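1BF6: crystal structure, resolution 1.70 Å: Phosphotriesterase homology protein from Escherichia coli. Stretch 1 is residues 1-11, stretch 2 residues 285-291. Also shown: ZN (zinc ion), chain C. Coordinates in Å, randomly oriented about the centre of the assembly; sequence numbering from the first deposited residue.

Stretch 1, residues 1-11: SFDPTGYTLAH
Stretch 2 (285-291) NPSQFFQ

The two ends of the 291-residue chain meet here, the N-terminal segment lying against the C-terminal segment with 394 Å² buried in total and no hydrogen bond assigned between them, so shape carries the contact. A type I turn runs from Asp 3 to Gly 6, where Asp 3 OD1 accepts from Thr 5 OG1 (2.5 Å) and Thr 5 N (3.0 Å). Tyr 7 to Leu 9 are extended, and the chain turns a corner at Ala 10 and His 11. In stretch 2 a helix enters from earlier in the chain, is kinked at Pro 286, and continues through Ser 287 and Gln 288 (Phe 290 N to Pro 286 O, 2.8 Å). Register runs in the reverse sense, by CA–CA distance: Phe 2–Gln 291 7.5 Å, Pro 4–Ser 287 5.1 Å, Thr 8–Pro 286 6.2 Å.

The main bump is Phe 2 (chi1 t, chi2 -81°). Its ring fits among Pro 286, Ser 287, Phe 290 and Gln 291: CE1 lies 3.7 Å from Ser 287 CA, CE2 3.8 Å from Phe 290 CB, and Gln 291 CG covers one face in a CH-pi contact, 4.0 Å from the ring centroid. Pro 4 CB abuts Ser 287 OG (3.4 Å). Thr 8 (m) presses CB against Pro 286 CB at 3.3 Å, while the Ala 10 methyl meets Phe 290 (chi1 m), CB to CZ 4.0 Å, closing apolar surfaces together.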

# COMPACT_ATOMS: atom_id res chain seq x y z
N SER A 1 -8.84 -17.58 0.82
CA SER A 1 -8.10 -16.34 1.23
C SER A 1 -7.47 -15.66 0.00
O SER A 1 -8.20 -15.30 -0.94
CB SER A 1 -7.03 -16.68 2.29
N PHE A 2 -6.15 -15.45 0.01
CA PHE A 2 -5.45 -14.82 -1.11
C PHE A 2 -5.56 -15.69 -2.36
O PHE A 2 -5.30 -16.89 -2.31
CB PHE A 2 -3.97 -14.58 -0.75
CG PHE A 2 -3.23 -13.73 -1.76
CD1 PHE A 2 -2.73 -14.29 -2.94
CD2 PHE A 2 -3.01 -12.38 -1.52
CE1 PHE A 2 -2.03 -13.52 -3.86
CE2 PHE A 2 -2.31 -11.59 -2.44
CZ PHE A 2 -1.82 -12.16 -3.61
N ASP A 3 -5.99 -15.09 -3.46
CA ASP A 3 -6.17 -15.79 -4.74
C ASP A 3 -5.03 -15.38 -5.67
O ASP A 3 -5.06 -14.29 -6.24
CB ASP A 3 -7.52 -15.38 -5.33
CG ASP A 3 -7.89 -16.17 -6.58
OD1 ASP A 3 -7.01 -16.81 -7.20
OD2 ASP A 3 -9.08 -16.14 -6.95
N PRO A 4 -4.03 -16.26 -5.85
CA PRO A 4 -2.88 -15.97 -6.71
C PRO A 4 -3.18 -16.02 -8.22
O PRO A 4 -2.34 -15.62 -9.03
CB PRO A 4 -1.87 -17.04 -6.30
CG PRO A 4 -2.74 -18.22 -6.02
CD PRO A 4 -3.94 -17.63 -5.29
N THR A 5 -4.38 -16.47 -8.57
CA THR A 5 -4.78 -16.56 -9.98
C THR A 5 -5.30 -15.22 -10.51
O THR A 5 -5.42 -15.03 -11.72
CB THR A 5 -5.85 -17.65 -10.22
OG1 THR A 5 -7.11 -17.22 -9.69
CG2 THR A 5 -5.45 -18.96 -9.55
N GLY A 6 -5.60 -14.28 -9.60
CA GLY A 6 -6.10 -12.99 -10.03
C GLY A 6 -5.16 -11.83 -9.75
O GLY A 6 -4.12 -12.02 -9.13
N TYR A 7 -5.55 -10.63 -10.18
CA TYR A 7 -4.75 -9.43 -9.97
C TYR A 7 -4.84 -8.92 -8.53
O TYR A 7 -5.82 -9.18 -7.82
CB TYR A 7 -5.21 -8.31 -10.90
CG TYR A 7 -4.97 -8.56 -12.38
CD1 TYR A 7 -3.82 -9.22 -12.82
CD2 TYR A 7 -5.85 -8.06 -13.33
CE1 TYR A 7 -3.55 -9.37 -14.17
CE2 TYR A 7 -5.60 -8.21 -14.69
CZ TYR A 7 -4.45 -8.86 -15.10
OH TYR A 7 -4.19 -9.00 -16.44
N THR A 8 -3.83 -8.15 -8.13
CA THR A 8 -3.76 -7.59 -6.79
C THR A 8 -3.41 -6.10 -6.84
O THR A 8 -2.45 -5.71 -7.52
CB THR A 8 -2.67 -8.32 -5.93
OG1 THR A 8 -3.01 -9.70 -5.76
CG2 THR A 8 -2.52 -7.66 -4.55
N LEU A 9 -4.21 -5.27 -6.17
CA LEU A 9 -3.94 -3.83 -6.07
C LEU A 9 -3.13 -3.77 -4.77
O LEU A 9 -3.64 -4.05 -3.70
CB LEU A 9 -5.25 -3.03 -5.95
CG LEU A 9 -5.83 -2.50 -7.27
CD1 LEU A 9 -5.98 -3.60 -8.30
CD2 LEU A 9 -7.16 -1.80 -7.01
N ALA A 10 -1.85 -3.45 -4.91
CA ALA A 10 -0.89 -3.45 -3.80
C ALA A 10 -1.00 -2.40 -2.70
O ALA A 10 -0.36 -2.54 -1.65
CB ALA A 10 0.53 -3.43 -4.37
N HIS A 11 -1.82 -1.37 -2.91
CA HIS A 11 -1.94 -0.29 -1.91
C HIS A 11 -3.23 0.48 -2.07
O HIS A 11 -3.32 1.40 -2.89
CB HIS A 11 -0.77 0.68 -2.07
CG HIS A 11 -0.69 1.70 -0.98
ND1 HIS A 11 0.37 1.79 -0.09
CD2 HIS A 11 -1.56 2.68 -0.62
CE1 HIS A 11 0.12 2.80 0.76
NE2 HIS A 11 -1.03 3.36 0.47
N ASN A 285 4.10 -10.82 -9.13
CA ASN A 285 4.75 -10.13 -8.01
C ASN A 285 3.97 -10.18 -6.69
O ASN A 285 4.52 -10.59 -5.67
CB ASN A 285 5.11 -8.68 -8.38
CG ASN A 285 6.25 -8.59 -9.38
OD1 ASN A 285 6.85 -9.60 -9.74
ND2 ASN A 285 6.55 -7.39 -9.82
N PRO A 286 2.68 -9.80 -6.69
CA PRO A 286 1.89 -9.83 -5.45
C PRO A 286 1.77 -11.24 -4.86
O PRO A 286 1.85 -11.42 -3.64
CB PRO A 286 0.52 -9.33 -5.90
CG PRO A 286 0.85 -8.39 -7.01
CD PRO A 286 1.91 -9.15 -7.77
N SER A 287 1.54 -12.23 -5.72
CA SER A 287 1.43 -13.62 -5.29
C SER A 287 2.71 -14.07 -4.59
O SER A 287 2.64 -14.80 -3.61
CB SER A 287 1.13 -14.53 -6.48
OG SER A 287 -0.12 -14.21 -7.06
N GLN A 288 3.86 -13.62 -5.07
CA GLN A 288 5.15 -13.98 -4.49
C GLN A 288 5.45 -13.17 -3.23
O GLN A 288 6.03 -13.70 -2.27
CB GLN A 288 6.28 -13.74 -5.50
CG GLN A 288 6.12 -14.48 -6.83
CD GLN A 288 7.16 -14.08 -7.89
OE1 GLN A 288 7.81 -13.03 -7.79
NE2 GLN A 288 7.30 -14.92 -8.92
N PHE A 289 5.00 -11.92 -3.19
CA PHE A 289 5.29 -11.03 -2.07
C PHE A 289 4.36 -11.07 -0.87
O PHE A 289 4.82 -11.17 0.28
CB PHE A 289 5.42 -9.58 -2.58
CG PHE A 289 5.86 -8.60 -1.53
CD1 PHE A 289 4.92 -7.96 -0.71
CD2 PHE A 289 7.20 -8.30 -1.36
CE1 PHE A 289 5.32 -7.04 0.27
CE2 PHE A 289 7.62 -7.38 -0.38
CZ PHE A 289 6.68 -6.75 0.43
N PHE A 290 3.06 -10.99 -1.13
CA PHE A 290 2.04 -10.95 -0.07
C PHE A 290 1.69 -12.25 0.61
O PHE A 290 1.03 -12.24 1.66
CB PHE A 290 0.77 -10.25 -0.58
CG PHE A 290 0.99 -8.82 -0.95
CD1 PHE A 290 1.31 -7.88 0.04
CD2 PHE A 290 0.98 -8.42 -2.28
CE1 PHE A 290 1.62 -6.55 -0.31
CE2 PHE A 290 1.29 -7.10 -2.63
CZ PHE A 290 1.61 -6.16 -1.65
N GLN A 291 2.14 -13.36 0.05
CA GLN A 291 1.84 -14.66 0.64
C GLN A 291 2.93 -15.13 1.61
O GLN A 291 2.57 -15.87 2.55
CB GLN A 291 1.58 -15.68 -0.46
CG GLN A 291 0.39 -15.29 -1.33
CD GLN A 291 -0.11 -16.43 -2.18
OE1 GLN A 291 0.42 -16.68 -3.26
NE2 GLN A 291 -1.12 -17.13 -1.69
OXT GLN A 291 4.11 -14.71 1.45
ZN ZN C . -2.35 4.96 1.41